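PDB 2EPI: UPF0045 protein MJ1052 from Methanocaldococcus jannaschii, which is of unknown function but may bind thiamine or a similar small molecule. Local coordinates for residues Met4-Ala9 / Glu87-Arg92; Ala9-Ile14 / Thr47-Asp52; Glu31-Tyr36 / Lys61-Thr66. All coordinates share one frame; numbering follows the deposited sequence.

Interaction 1. Residues Met4-Ala9 / Glu87-Arg92; sequences MRKVVA and ENTIER
T89, whose methyl group meets the K6 side chain, caps the helix that follows it: T89 OG1 accepts a hydrogen bond from R92 N at 3.1 Å, nearly straight at 165°. Its chi1 of 64° sets OG1 between the backbone N and the carbonyl carbon and leaves CG2 beside the backbone N, 3.8 Å from K6 CD. Between this residue and the strand lies N88. Its carbonyl O is buried and has no hydrogen-bonding partner; K6 CG lies 3.1 Å from N88 O, K6 CD is equally near, and V8 CG2 adds a further apolar neighbour at 3.7 Å. The N88 side chain comes over the strand backbone, CB 3.2 Å from K6 O. N88 ND2, 3.1 Å from K6 O, is badly angled for a bond; on the other branch OD1 accepts from the backbone N of R83, the stronger polar partner. The contact thus lays the loop N88-T89 and the first residue of the C-terminal helix 90-96 on the start of strand 6-16, an inner strand of a ferredoxin-like antiparallel sheet. The CB bonds of K6 and V8 point toward this segment, whereas that of V7 points away from it. An alanine in place of K6 would probably leave T89 CG2 without its aliphatic neighbour on the strand and N88 O less well covered. Farther along, V8 CG1 and I90 CG1 close the apolar side at 4.2 Å. There V48 joins both, M45 and A44 of the third subunit pack outside, and the carboxylate of E50 accepts from I90 N at the helix start.

Interaction 2. Residues Ala9-Ile14 / Thr47-Asp52; sequences AEVSII and TVLEGD
L49 chi1 of -53° sets CG beside the backbone N, and V11, with CG1 anti to its own N, leaves CG2 on the N side; L49 CD1 and V11 CG2 then meet obliquely at 3.9 Å, a diagonal pair on one face of the sheet. On the other face, E10 runs out extended from a CG anti to the backbone N (chi1 -177°). Its CG passes 3.6 Å from T47 O, and its OE2 ends 4.1 Å from V48 CG2. Beneath the side chains, four backbone hydrogen bonds join the strands. A9 and L49 form one hydrogen-bonded pair, with L49 N to A9 O at 2.7 Å, and V11 and T47 form the next, with T47 N to V11 O at 2.8 Å; E10 and V48 are the non-hydrogen-bonded pair between them. Two CA-H...O contacts supplement this ladder, V48 CA to A9 O and E10 CA to T47 O. These are the first and third strands of a ferredoxin-like βαββαβ fold, central neighbours in a 2-3-1-4 antiparallel sheet; just past the pairing the chain turns a corner at G51, whose backbone angles would put a side chain against E50 O. The A9, V11, T47 and L49 face lies under helices 23-33 and 53-68, whereas E10 and V48 look toward the third subunit. There E10 OE2, which accepts from N43 ND2, lies close to E10 OE2 of the third subunit, and such proximity would probably disfavour full ionisation of both.

Interaction 3. Residues Glu31-Tyr36 / Lys61-Thr66; sequences EVFKKY and KEAHST
The two helices that lie on one face of a ferredoxin-like sheet meet here, the C-terminal end of helix 23-33 and the turn after it against the later part of helix 53-68. E62 carries the polar side. Its chain extends from a CG anti to the backbone N (chi1 176°), and both carboxylate oxygens find partners in the turn. E62 OE1 accepts from Y36 OH at 2.6 Å, approached almost in line with its C-O bond; it lies at the edge of the Y36 ring, whose plane stands 82° from the carboxylate. E62 OE2 receives K35 NZ on its syn side at 2.7 Å, a salt bridge in which the lysine crosses the glutamate at about a right angle. A water donates to E62 OE1 and accepts only weakly from K35 NZ. Under this network lies V32: its CG1 is 3.4 Å from E62 CG, and its CG2 slides past T66 OG1 at 3.5 Å. Deeper still, F33 CE1 lies 3.7 Å from A63 CB, which meets the ring obliquely. F33 continues down onto V11, T47 and L49 of the sheet, A63 onto I13, and Y36 touches E55, K58 and A59 of helix 53-68, while K61 and S65 turn to D54 and R5 of the second subunit.

How the interactions relate
Starting from the N terminus, strand 6-16 supplies the first half of interactions 1 and 2, which share A9. Interaction 1 closes the widest loop, tying the C-terminal segment 87-92 to the sheet, and both others nest inside it. Interaction 2 closes a shorter loop by joining two neighbouring strands; interaction 3 closes another, from 31-36 to 61-66, joining the two helices on one face. These two cross, since their segments alternate along the chain. Interaction 2, the pairing of strands 6-16 and 46-50 at the centre of the sheet, touches both others: I13 CD1 packs on A63 CB at 3.5 Å, and D52 OD1 reaches R5 N. Interactions 1 and 3 do not touch; their nearest atoms are about 9 Å apart.

Interaction 1. Residues Met4-Ala9 / Glu87-Arg92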
ATOM      1  N   MET A   4     -14.458 -21.968  -5.379  1.00 38.82           N
ATOM      2  CA  MET A   4     -13.119 -21.437  -5.581  1.00 36.58           C
ATOM      3  C   MET A   4     -13.068 -20.247  -6.525  1.00 34.27           C
ATOM      4  O   MET A   4     -13.270 -20.375  -7.732  1.00 33.58           O
ATOM      5  CB  MET A   4     -12.174 -22.526  -6.098  1.00 36.96           C
ATOM      6  CG  MET A   4     -10.802 -21.999  -6.514  1.00 37.05           C
ATOM      7  SD  MET A   4      -9.985 -21.008  -5.227  1.00 38.40           S
ATOM      8  CE  MET A   4      -9.162 -22.294  -4.296  1.00 37.74           C
ATOM      9  N   ARG A   5     -12.811 -19.081  -5.947  1.00 32.35           N
ATOM     10  CA  ARG A   5     -12.670 -17.846  -6.696  1.00 30.01           C
ATOM     11  C   ARG A   5     -11.227 -17.474  -6.383  1.00 29.56           C
ATOM     12  O   ARG A   5     -10.958 -16.693  -5.473  1.00 28.98           O
ATOM     13  CB  ARG A   5     -13.622 -16.776  -6.165  1.00 29.99           C
ATOM     14  CG  ARG A   5     -13.457 -15.436  -6.854  1.00 28.82           C
ATOM     15  CD  ARG A   5     -14.439 -14.406  -6.336  1.00 29.20           C
ATOM     16  NE  ARG A   5     -14.124 -13.081  -6.857  1.00 29.54           N
ATOM     17  CZ  ARG A   5     -14.821 -11.982  -6.591  1.00 28.77           C
ATOM     18  NH1 ARG A   5     -15.890 -12.039  -5.803  1.00 28.50           N
ATOM     19  NH2 ARG A   5     -14.441 -10.824  -7.111  1.00 28.12           N
ATOM     20  N   LYS A   6     -10.302 -18.057  -7.137  1.00 28.40           N
ATOM     21  CA  LYS A   6      -8.880 -17.840  -6.910  1.00 28.07           C
ATOM     22  C   LYS A   6      -8.323 -16.464  -7.259  1.00 26.01           C
ATOM     23  O   LYS A   6      -8.649 -15.875  -8.295  1.00 25.04           O
ATOM     24  CB  LYS A   6      -8.076 -18.924  -7.638  1.00 28.68           C
ATOM     25  CG  LYS A   6      -6.586 -18.893  -7.335  1.00 32.71           C
ATOM     26  CD  LYS A   6      -5.850 -20.061  -7.981  1.00 33.60           C
ATOM     27  CE  LYS A   6      -6.280 -21.394  -7.376  1.00 36.06           C
ATOM     28  NZ  LYS A   6      -5.513 -22.534  -7.956  1.00 37.46           N
ATOM     29  N   VAL A   7      -7.473 -15.963  -6.368  1.00 24.33           N
ATOM     30  CA  VAL A   7      -6.814 -14.676  -6.538  1.00 23.72           C
ATOM     31  C   VAL A   7      -5.431 -14.762  -5.906  1.00 21.69           C
ATOM     32  O   VAL A   7      -5.128 -15.708  -5.183  1.00 21.25           O
ATOM     33  CB  VAL A   7      -7.580 -13.526  -5.824  1.00 24.30           C
ATOM     34  CG1 VAL A   7      -9.020 -13.468  -6.312  1.00 24.73           C
ATOM     35  CG2 VAL A   7      -7.534 -13.726  -4.309  1.00 25.03           C
ATOM     36  N   VAL A   8      -4.586 -13.785  -6.204  1.00 22.03           N
ATOM     37  CA  VAL A   8      -3.253 -13.720  -5.609  1.00 20.76           C
ATOM     38  C   VAL A   8      -3.315 -12.471  -4.742  1.00 19.26           C
ATOM     39  O   VAL A   8      -3.923 -11.474  -5.130  1.00 20.07           O
ATOM     40  CB  VAL A   8      -2.146 -13.542  -6.666  1.00 22.37           C
ATOM     41  CG1 VAL A   8      -0.783 -13.492  -5.980  1.00 21.38           C
ATOM     42  CG2 VAL A   8      -2.183 -14.688  -7.654  1.00 24.11           C
ATOM     43  N   ALA A   9      -2.702 -12.512  -3.568  1.00 18.88           N
ATOM     44  CA  ALA A   9      -2.756 -11.348  -2.693  1.00 18.11           C
ATOM     45  C   ALA A   9      -1.481 -11.192  -1.889  1.00 18.16           C
ATOM     46  O   ALA A   9      -0.647 -12.090  -1.853  1.00 18.92           O
ATOM     47  CB  ALA A   9      -3.934 -11.484  -1.751  1.00 19.35           C
ATOM     48  N   GLU A  87      -5.453 -17.517 -15.497  1.00 38.01           N
ATOM     49  CA  GLU A  87      -5.375 -18.183 -14.204  1.00 37.73           C
ATOM     50  C   GLU A  87      -4.751 -17.254 -13.166  1.00 36.29           C
ATOM     51  O   GLU A  87      -3.792 -16.544 -13.458  1.00 35.37           O
ATOM     52  CB  GLU A  87      -4.545 -19.457 -14.347  1.00 39.79           C
ATOM     53  CG  GLU A  87      -4.555 -20.365 -13.138  1.00 45.31           C
ATOM     54  CD  GLU A  87      -3.984 -21.737 -13.455  1.00 47.88           C
ATOM     55  OE1 GLU A  87      -2.807 -21.812 -13.870  1.00 49.71           O
ATOM     56  OE2 GLU A  87      -4.716 -22.738 -13.294  1.00 48.87           O
ATOM     57  N   ASN A  88      -5.305 -17.263 -11.957  1.00 34.53           N
ATOM     58  CA  ASN A  88      -4.819 -16.416 -10.867  1.00 33.10           C
ATOM     59  C   ASN A  88      -3.897 -17.190  -9.930  1.00 31.25           C
ATOM     60  O   ASN A  88      -4.281 -17.519  -8.812  1.00 31.13           O
ATOM     61  CB  ASN A  88      -6.006 -15.868 -10.066  1.00 33.20           C
ATOM     62  CG  ASN A  88      -6.855 -14.897 -10.868  1.00 34.62           C
ATOM     63  OD1 ASN A  88      -6.442 -13.768 -11.135  1.00 35.64           O
ATOM     64  ND2 ASN A  88      -8.044 -15.338 -11.268  1.00 33.69           N
ATOM     65  N   THR A  89      -2.681 -17.477 -10.381  1.00 30.09           N
ATOM     66  CA  THR A  89      -1.740 -18.215  -9.545  1.00 29.83           C
ATOM     67  C   THR A  89      -0.396 -17.513  -9.442  1.00 29.56           C
ATOM     68  O   THR A  89      -0.029 -16.712 -10.302  1.00 30.47           O
ATOM     69  CB  THR A  89      -1.479 -19.631 -10.095  1.00 32.36           C
ATOM     70  OG1 THR A  89      -0.847 -19.535 -11.378  1.00 32.69           O
ATOM     71  CG2 THR A  89      -2.784 -20.396 -10.234  1.00 31.61           C
ATOM     72  N   ILE A  90       0.329 -17.826  -8.376  1.00 28.68           N
ATOM     73  CA  ILE A  90       1.648 -17.259  -8.140  1.00 29.25           C
ATOM     74  C   ILE A  90       2.568 -17.762  -9.248  1.00 30.76           C
ATOM     75  O   ILE A  90       3.406 -17.025  -9.765  1.00 31.07           O
ATOM     76  CB  ILE A  90       2.189 -17.716  -6.770  1.00 26.99           C
ATOM     77  CG1 ILE A  90       1.331 -17.110  -5.651  1.00 26.91           C
ATOM     78  CG2 ILE A  90       3.654 -17.320  -6.617  1.00 29.42           C
ATOM     79  CD1 ILE A  90       1.726 -17.574  -4.258  1.00 22.94           C
ATOM     80  N   GLU A  91       2.385 -19.027  -9.614  1.00 32.98           N
ATOM     81  CA  GLU A  91       3.184 -19.661 -10.659  1.00 34.33           C
ATOM     82  C   GLU A  91       3.115 -18.891 -11.973  1.00 34.84           C
ATOM     83  O   GLU A  91       4.143 -18.504 -12.533  1.00 34.79           O
ATOM     84  CB  GLU A  91       2.696 -21.093 -10.894  1.00 37.45           C
ATOM     85  CG  GLU A  91       3.527 -21.874 -11.904  1.00 42.04           C
ATOM     86  CD  GLU A  91       2.865 -23.168 -12.328  1.00 45.33           C
ATOM     87  OE1 GLU A  91       2.427 -23.931 -11.441  1.00 46.99           O
ATOM     88  OE2 GLU A  91       2.785 -23.426 -13.551  1.00 47.58           O
ATOM     89  N   ARG A  92       1.902 -18.674 -12.471  1.00 33.60           N
ATOM     90  CA  ARG A  92       1.738 -17.962 -13.729  1.00 33.94           C
ATOM     91  C   ARG A  92       2.313 -16.551 -13.660  1.00 33.42           C
ATOM     92  O   ARG A  92       2.936 -16.084 -14.611  1.00 32.69           O
ATOM     93  CB  ARG A  92       0.262 -17.890 -14.127  1.00 34.64           C
ATOM     94  CG  ARG A  92       0.052 -17.377 -15.545  1.00 37.53           C
ATOM     95  CD  ARG A  92      -1.403 -17.033 -15.801  1.00 41.61           C
ATOM     96  NE  ARG A  92      -1.856 -15.944 -14.941  1.00 43.35           N
ATOM     97  CZ  ARG A  92      -1.382 -14.703 -14.991  1.00 44.57           C
ATOM     98  NH1 ARG A  92      -0.438 -14.382 -15.867  1.00 43.57           N
ATOM     99  NH2 ARG A  92      -1.850 -13.780 -14.158  1.00 44.53           N
TER

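Interaction 2. Residues Ala9-Ile14 / Thr47-Asp52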
ATOM      1  N   ALA A   9      -2.702 -12.512  -3.568  1.00 18.88           N
ATOM      2  CA  ALA A   9      -2.756 -11.348  -2.693  1.00 18.11           C
ATOM      3  C   ALA A   9      -1.481 -11.192  -1.889  1.00 18.16           C
ATOM      4  O   ALA A   9      -0.647 -12.090  -1.853  1.00 18.92           O
ATOM      5  CB  ALA A   9      -3.934 -11.484  -1.751  1.00 19.35           C
ATOM      6  N   GLU A  10      -1.325 -10.030  -1.266  1.00 17.50           N
ATOM      7  CA  GLU A  10      -0.168  -9.799  -0.418  1.00 17.01           C
ATOM      8  C   GLU A  10      -0.654  -9.144   0.859  1.00 17.76           C
ATOM      9  O   GLU A  10      -1.471  -8.221   0.829  1.00 17.44           O
ATOM     10  CB  GLU A  10       0.874  -8.913  -1.100  1.00 19.32           C
ATOM     11  CG  GLU A  10       2.130  -8.737  -0.239  1.00 18.91           C
ATOM     12  CD  GLU A  10       3.269  -8.063  -0.975  1.00 21.17           C
ATOM     13  OE1 GLU A  10       3.021  -7.035  -1.635  1.00 20.31           O
ATOM     14  OE2 GLU A  10       4.419  -8.562  -0.884  1.00 22.68           O
ATOM     15  N   VAL A  11      -0.155  -9.634   1.984  1.00 16.30           N
ATOM     16  CA  VAL A  11      -0.554  -9.110   3.279  1.00 17.92           C
ATOM     17  C   VAL A  11       0.657  -8.683   4.092  1.00 19.01           C
ATOM     18  O   VAL A  11       1.695  -9.339   4.070  1.00 17.70           O
ATOM     19  CB  VAL A  11      -1.311 -10.175   4.097  1.00 16.85           C
ATOM     20  CG1 VAL A  11      -1.576  -9.658   5.514  1.00 18.81           C
ATOM     21  CG2 VAL A  11      -2.621 -10.546   3.400  1.00 17.49           C
ATOM     22  N   SER A  12       0.522  -7.567   4.793  1.00 18.17           N
ATOM     23  CA  SER A  12       1.586  -7.102   5.666  1.00 22.34           C
ATOM     24  C   SER A  12       0.880  -6.570   6.900  1.00 25.59           C
ATOM     25  O   SER A  12      -0.156  -5.906   6.805  1.00 21.57           O
ATOM     26  CB  SER A  12       2.423  -6.003   5.010  1.00 24.89           C
ATOM     27  OG  SER A  12       1.687  -4.806   4.852  1.00 28.07           O
ATOM     28  N   ILE A  13       1.429  -6.889   8.061  1.00 28.55           N
ATOM     29  CA  ILE A  13       0.845  -6.448   9.314  1.00 30.52           C
ATOM     30  C   ILE A  13       1.911  -5.705  10.094  1.00 31.17           C
ATOM     31  O   ILE A  13       3.004  -6.228  10.333  1.00 32.72           O
ATOM     32  CB  ILE A  13       0.338  -7.651  10.123  1.00 30.28           C
ATOM     33  CG1 ILE A  13      -0.715  -8.400   9.308  1.00 32.30           C
ATOM     34  CG2 ILE A  13      -0.235  -7.188  11.456  1.00 32.31           C
ATOM     35  CD1 ILE A  13      -1.051  -9.763   9.839  1.00 29.86           C
ATOM     36  N   ILE A  14       1.600  -4.471  10.466  1.00 29.68           N
ATOM     37  CA  ILE A  14       2.531  -3.653  11.218  1.00 28.85           C
ATOM     38  C   ILE A  14       1.996  -3.417  12.621  1.00 27.17           C
ATOM     39  O   ILE A  14       0.996  -2.727  12.805  1.00 23.43           O
ATOM     40  CB  ILE A  14       2.737  -2.278  10.568  1.00 31.79           C
ATOM     41  CG1 ILE A  14       3.266  -2.437   9.143  1.00 34.03           C
ATOM     42  CG2 ILE A  14       3.705  -1.454  11.406  1.00 33.74           C
ATOM     43  CD1 ILE A  14       3.341  -1.131   8.384  1.00 37.11           C
ATOM     44  N   THR A  47       3.595 -11.069   2.989  1.00 18.11           N
ATOM     45  CA  THR A  47       3.343 -12.458   2.624  1.00 18.55           C
ATOM     46  C   THR A  47       2.394 -12.518   1.440  1.00 18.95           C
ATOM     47  O   THR A  47       1.352 -11.866   1.443  1.00 17.48           O
ATOM     48  CB  THR A  47       2.711 -13.231   3.784  1.00 19.53           C
ATOM     49  OG1 THR A  47       3.617 -13.251   4.893  1.00 20.04           O
ATOM     50  CG2 THR A  47       2.398 -14.667   3.359  1.00 19.62           C
ATOM     51  N   VAL A  48       2.762 -13.293   0.425  1.00 17.22           N
ATOM     52  CA  VAL A  48       1.925 -13.452  -0.757  1.00 17.67           C
ATOM     53  C   VAL A  48       1.069 -14.695  -0.543  1.00 18.82           C
ATOM     54  O   VAL A  48       1.555 -15.717  -0.058  1.00 19.81           O
ATOM     55  CB  VAL A  48       2.782 -13.607  -2.044  1.00 17.53           C
ATOM     56  CG1 VAL A  48       1.903 -14.023  -3.223  1.00 18.69           C
ATOM     57  CG2 VAL A  48       3.475 -12.292  -2.350  1.00 16.88           C
ATOM     58  N   LEU A  49      -0.209 -14.599  -0.885  1.00 18.32           N
ATOM     59  CA  LEU A  49      -1.123 -15.717  -0.705  1.00 19.51           C
ATOM     60  C   LEU A  49      -1.844 -15.997  -2.010  1.00 20.09           C
ATOM     61  O   LEU A  49      -2.066 -15.091  -2.815  1.00 20.99           O
ATOM     62  CB  LEU A  49      -2.157 -15.387   0.384  1.00 20.64           C
ATOM     63  CG  LEU A  49      -1.635 -14.918   1.744  1.00 20.65           C
ATOM     64  CD1 LEU A  49      -2.782 -14.335   2.571  1.00 19.72           C
ATOM     65  CD2 LEU A  49      -0.974 -16.085   2.466  1.00 20.55           C
ATOM     66  N   GLU A  50      -2.194 -17.264  -2.211  1.00 23.05           N
ATOM     67  CA  GLU A  50      -2.920 -17.700  -3.395  1.00 21.65           C
ATOM     68  C   GLU A  50      -4.041 -18.617  -2.923  1.00 21.49           C
ATOM     69  O   GLU A  50      -3.804 -19.560  -2.169  1.00 21.41           O
ATOM     70  CB  GLU A  50      -2.012 -18.475  -4.353  1.00 23.83           C
ATOM     71  CG  GLU A  50      -2.767 -19.023  -5.570  1.00 24.24           C
ATOM     72  CD  GLU A  50      -1.976 -20.065  -6.346  1.00 27.52           C
ATOM     73  OE1 GLU A  50      -0.839 -19.766  -6.763  1.00 27.21           O
ATOM     74  OE2 GLU A  50      -2.496 -21.186  -6.544  1.00 27.79           O
ATOM     75  N   GLY A  51      -5.262 -18.334  -3.361  1.00 23.30           N
ATOM     76  CA  GLY A  51      -6.389 -19.156  -2.958  1.00 23.77           C
ATOM     77  C   GLY A  51      -7.708 -18.433  -3.116  1.00 24.02           C
ATOM     78  O   GLY A  51      -7.772 -17.385  -3.753  1.00 23.66           O
ATOM     79  N   ASP A  52      -8.761 -18.998  -2.528  1.00 25.70           N
ATOM     80  CA  ASP A  52     -10.097 -18.421  -2.601  1.00 25.49           C
ATOM     81  C   ASP A  52     -10.162 -17.047  -1.934  1.00 24.67           C
ATOM     82  O   ASP A  52      -9.614 -16.849  -0.849  1.00 24.60           O
ATOM     83  CB  ASP A  52     -11.109 -19.356  -1.938  1.00 27.83           C
ATOM     84  CG  ASP A  52     -12.510 -18.784  -1.941  1.00 28.72           C
ATOM     85  OD1 ASP A  52     -13.128 -18.727  -3.030  1.00 29.76           O
ATOM     86  OD2 ASP A  52     -12.987 -18.377  -0.858  1.00 28.92           O
TER

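Interaction 3. Residues Glu31-Tyr36 / Lys61-Thr66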
ATOM      1  N   GLU A  31       1.656 -18.058  10.827  1.00 32.38           N
ATOM      2  CA  GLU A  31       1.122 -19.331  11.291  1.00 32.79           C
ATOM      3  C   GLU A  31      -0.387 -19.405  11.077  1.00 31.90           C
ATOM      4  O   GLU A  31      -0.937 -20.481  10.837  1.00 31.79           O
ATOM      5  CB  GLU A  31       1.456 -19.545  12.768  1.00 35.18           C
ATOM      6  CG  GLU A  31       2.930 -19.814  13.014  1.00 40.01           C
ATOM      7  CD  GLU A  31       3.442 -20.989  12.202  1.00 42.96           C
ATOM      8  OE1 GLU A  31       2.943 -22.118  12.407  1.00 45.10           O
ATOM      9  OE2 GLU A  31       4.338 -20.784  11.354  1.00 45.63           O
ATOM     10  N   VAL A  32      -1.058 -18.265  11.167  1.00 28.80           N
ATOM     11  CA  VAL A  32      -2.496 -18.239  10.959  1.00 28.76           C
ATOM     12  C   VAL A  32      -2.811 -18.599   9.508  1.00 28.31           C
ATOM     13  O   VAL A  32      -3.726 -19.376   9.241  1.00 28.79           O
ATOM     14  CB  VAL A  32      -3.084 -16.848  11.284  1.00 28.45           C
ATOM     15  CG1 VAL A  32      -4.498 -16.738  10.740  1.00 27.58           C
ATOM     16  CG2 VAL A  32      -3.082 -16.630  12.790  1.00 28.35           C
ATOM     17  N   PHE A  33      -2.045 -18.043   8.572  1.00 28.00           N
ATOM     18  CA  PHE A  33      -2.267 -18.315   7.153  1.00 29.34           C
ATOM     19  C   PHE A  33      -2.190 -19.803   6.836  1.00 30.91           C
ATOM     20  O   PHE A  33      -2.876 -20.292   5.939  1.00 31.37           O
ATOM     21  CB  PHE A  33      -1.239 -17.581   6.284  1.00 29.29           C
ATOM     22  CG  PHE A  33      -1.262 -16.089   6.434  1.00 29.58           C
ATOM     23  CD1 PHE A  33      -2.466 -15.395   6.470  1.00 31.20           C
ATOM     24  CD2 PHE A  33      -0.072 -15.371   6.507  1.00 29.99           C
ATOM     25  CE1 PHE A  33      -2.485 -14.003   6.578  1.00 31.60           C
ATOM     26  CE2 PHE A  33      -0.080 -13.983   6.614  1.00 31.33           C
ATOM     27  CZ  PHE A  33      -1.289 -13.297   6.649  1.00 30.75           C
ATOM     28  N   LYS A  34      -1.348 -20.520   7.568  1.00 32.83           N
ATOM     29  CA  LYS A  34      -1.186 -21.948   7.343  1.00 36.29           C
ATOM     30  C   LYS A  34      -2.387 -22.774   7.791  1.00 35.73           C
ATOM     31  O   LYS A  34      -2.417 -23.985   7.586  1.00 37.47           O
ATOM     32  CB  LYS A  34       0.086 -22.445   8.035  1.00 38.82           C
ATOM     33  CG  LYS A  34       1.359 -21.866   7.436  1.00 42.87           C
ATOM     34  CD  LYS A  34       2.597 -22.442   8.098  1.00 47.19           C
ATOM     35  CE  LYS A  34       3.861 -22.035   7.353  1.00 48.92           C
ATOM     36  NZ  LYS A  34       4.010 -20.558   7.258  1.00 51.60           N
ATOM     37  N   LYS A  35      -3.380 -22.122   8.396  1.00 35.56           N
ATOM     38  CA  LYS A  35      -4.585 -22.816   8.841  1.00 35.56           C
ATOM     39  C   LYS A  35      -5.660 -22.771   7.762  1.00 35.47           C
ATOM     40  O   LYS A  35      -6.728 -23.373   7.906  1.00 37.52           O
ATOM     41  CB  LYS A  35      -5.136 -22.188  10.120  1.00 36.21           C
ATOM     42  CG  LYS A  35      -4.231 -22.326  11.330  1.00 36.47           C
ATOM     43  CD  LYS A  35      -5.003 -22.079  12.617  1.00 36.93           C
ATOM     44  CE  LYS A  35      -5.626 -20.692  12.643  1.00 37.63           C
ATOM     45  NZ  LYS A  35      -6.444 -20.477  13.868  1.00 36.63           N
ATOM     46  N   TYR A  36      -5.383 -22.043   6.686  1.00 32.65           N
ATOM     47  CA  TYR A  36      -6.328 -21.928   5.583  1.00 30.87           C
ATOM     48  C   TYR A  36      -5.785 -22.653   4.363  1.00 31.02           C
ATOM     49  O   TYR A  36      -4.586 -22.915   4.275  1.00 29.94           O
ATOM     50  CB  TYR A  36      -6.585 -20.460   5.245  1.00 29.84           C
ATOM     51  CG  TYR A  36      -7.284 -19.705   6.348  1.00 28.89           C
ATOM     52  CD1 TYR A  36      -6.596 -19.308   7.495  1.00 29.49           C
ATOM     53  CD2 TYR A  36      -8.645 -19.418   6.263  1.00 28.37           C
ATOM     54  CE1 TYR A  36      -7.248 -18.644   8.531  1.00 27.83           C
ATOM     55  CE2 TYR A  36      -9.306 -18.760   7.295  1.00 29.65           C
ATOM     56  CZ  TYR A  36      -8.605 -18.376   8.423  1.00 28.33           C
ATOM     57  OH  TYR A  36      -9.264 -17.731   9.443  1.00 30.86           O
ATOM     58  N   LYS A  61      -8.299 -11.233   8.250  1.00 21.99           N
ATOM     59  CA  LYS A  61      -8.898 -10.756   9.488  1.00 22.80           C
ATOM     60  C   LYS A  61      -8.308 -11.450  10.707  1.00 23.96           C
ATOM     61  O   LYS A  61      -8.005 -10.805  11.715  1.00 24.03           O
ATOM     62  CB  LYS A  61     -10.411 -10.962   9.472  1.00 23.51           C
ATOM     63  CG  LYS A  61     -11.101 -10.390  10.696  1.00 22.70           C
ATOM     64  CD  LYS A  61     -12.574 -10.757  10.730  1.00 25.90           C
ATOM     65  CE  LYS A  61     -13.237 -10.213  11.985  1.00 27.89           C
ATOM     66  NZ  LYS A  61     -14.650 -10.666  12.103  1.00 29.68           N
ATOM     67  N   GLU A  62      -8.137 -12.764  10.630  1.00 23.43           N
ATOM     68  CA  GLU A  62      -7.601 -13.483  11.776  1.00 24.88           C
ATOM     69  C   GLU A  62      -6.157 -13.096  12.069  1.00 25.05           C
ATOM     70  O   GLU A  62      -5.776 -12.942  13.231  1.00 25.09           O
ATOM     71  CB  GLU A  62      -7.721 -15.001  11.578  1.00 24.58           C
ATOM     72  CG  GLU A  62      -7.077 -15.803  12.707  1.00 26.86           C
ATOM     73  CD  GLU A  62      -7.414 -17.284  12.677  1.00 27.38           C
ATOM     74  OE1 GLU A  62      -7.818 -17.796  11.615  1.00 29.89           O
ATOM     75  OE2 GLU A  62      -7.253 -17.944  13.728  1.00 31.47           O
ATOM     76  N   ALA A  63      -5.355 -12.928  11.019  1.00 24.18           N
ATOM     77  CA  ALA A  63      -3.951 -12.560  11.189  1.00 23.43           C
ATOM     78  C   ALA A  63      -3.853 -11.198  11.864  1.00 24.54           C
ATOM     79  O   ALA A  63      -3.095 -11.013  12.815  1.00 24.77           O
ATOM     80  CB  ALA A  63      -3.252 -12.525   9.837  1.00 24.47           C
ATOM     81  N   HIS A  64      -4.620 -10.243  11.352  1.00 23.13           N
ATOM     82  CA  HIS A  64      -4.647  -8.898  11.916  1.00 23.43           C
ATOM     83  C   HIS A  64      -5.057  -8.970  13.390  1.00 23.60           C
ATOM     84  O   HIS A  64      -4.394  -8.403  14.260  1.00 24.83           O
ATOM     85  CB  HIS A  64      -5.649  -8.045  11.135  1.00 21.44           C
ATOM     86  CG  HIS A  64      -6.008  -6.752  11.803  1.00 22.04           C
ATOM     87  ND1 HIS A  64      -5.185  -5.646  11.780  1.00 21.94           N
ATOM     88  CD2 HIS A  64      -7.104  -6.391  12.508  1.00 21.99           C
ATOM     89  CE1 HIS A  64      -5.763  -4.658  12.441  1.00 23.10           C
ATOM     90  NE2 HIS A  64      -6.929  -5.084  12.893  1.00 21.98           N
ATOM     91  N   SER A  65      -6.141  -9.689  13.662  1.00 24.90           N
ATOM     92  CA  SER A  65      -6.668  -9.819  15.017  1.00 26.81           C
ATOM     93  C   SER A  65      -5.725 -10.518  15.983  1.00 28.56           C
ATOM     94  O   SER A  65      -5.659 -10.166  17.159  1.00 30.04           O
ATOM     95  CB  SER A  65      -8.007 -10.557  14.983  1.00 26.70           C
ATOM     96  OG  SER A  65      -8.908  -9.917  14.098  1.00 26.63           O
ATOM     97  N   THR A  66      -5.000 -11.514  15.489  1.00 29.67           N
ATOM     98  CA  THR A  66      -4.072 -12.259  16.329  1.00 30.60           C
ATOM     99  C   THR A  66      -2.958 -11.354  16.842  1.00 29.62           C
ATOM    100  O   THR A  66      -2.541 -11.461  17.998  1.00 30.20           O
ATOM    101  CB  THR A  66      -3.456 -13.435  15.555  1.00 32.62           C
ATOM    102  OG1 THR A  66      -4.500 -14.228  14.980  1.00 38.03           O
ATOM    103  CG2 THR A  66      -2.655 -14.305  16.483  1.00 33.32           C
TER
HETATM  104  O   HOH W   1      -8.983 -20.193  11.749  1.00 53.49           O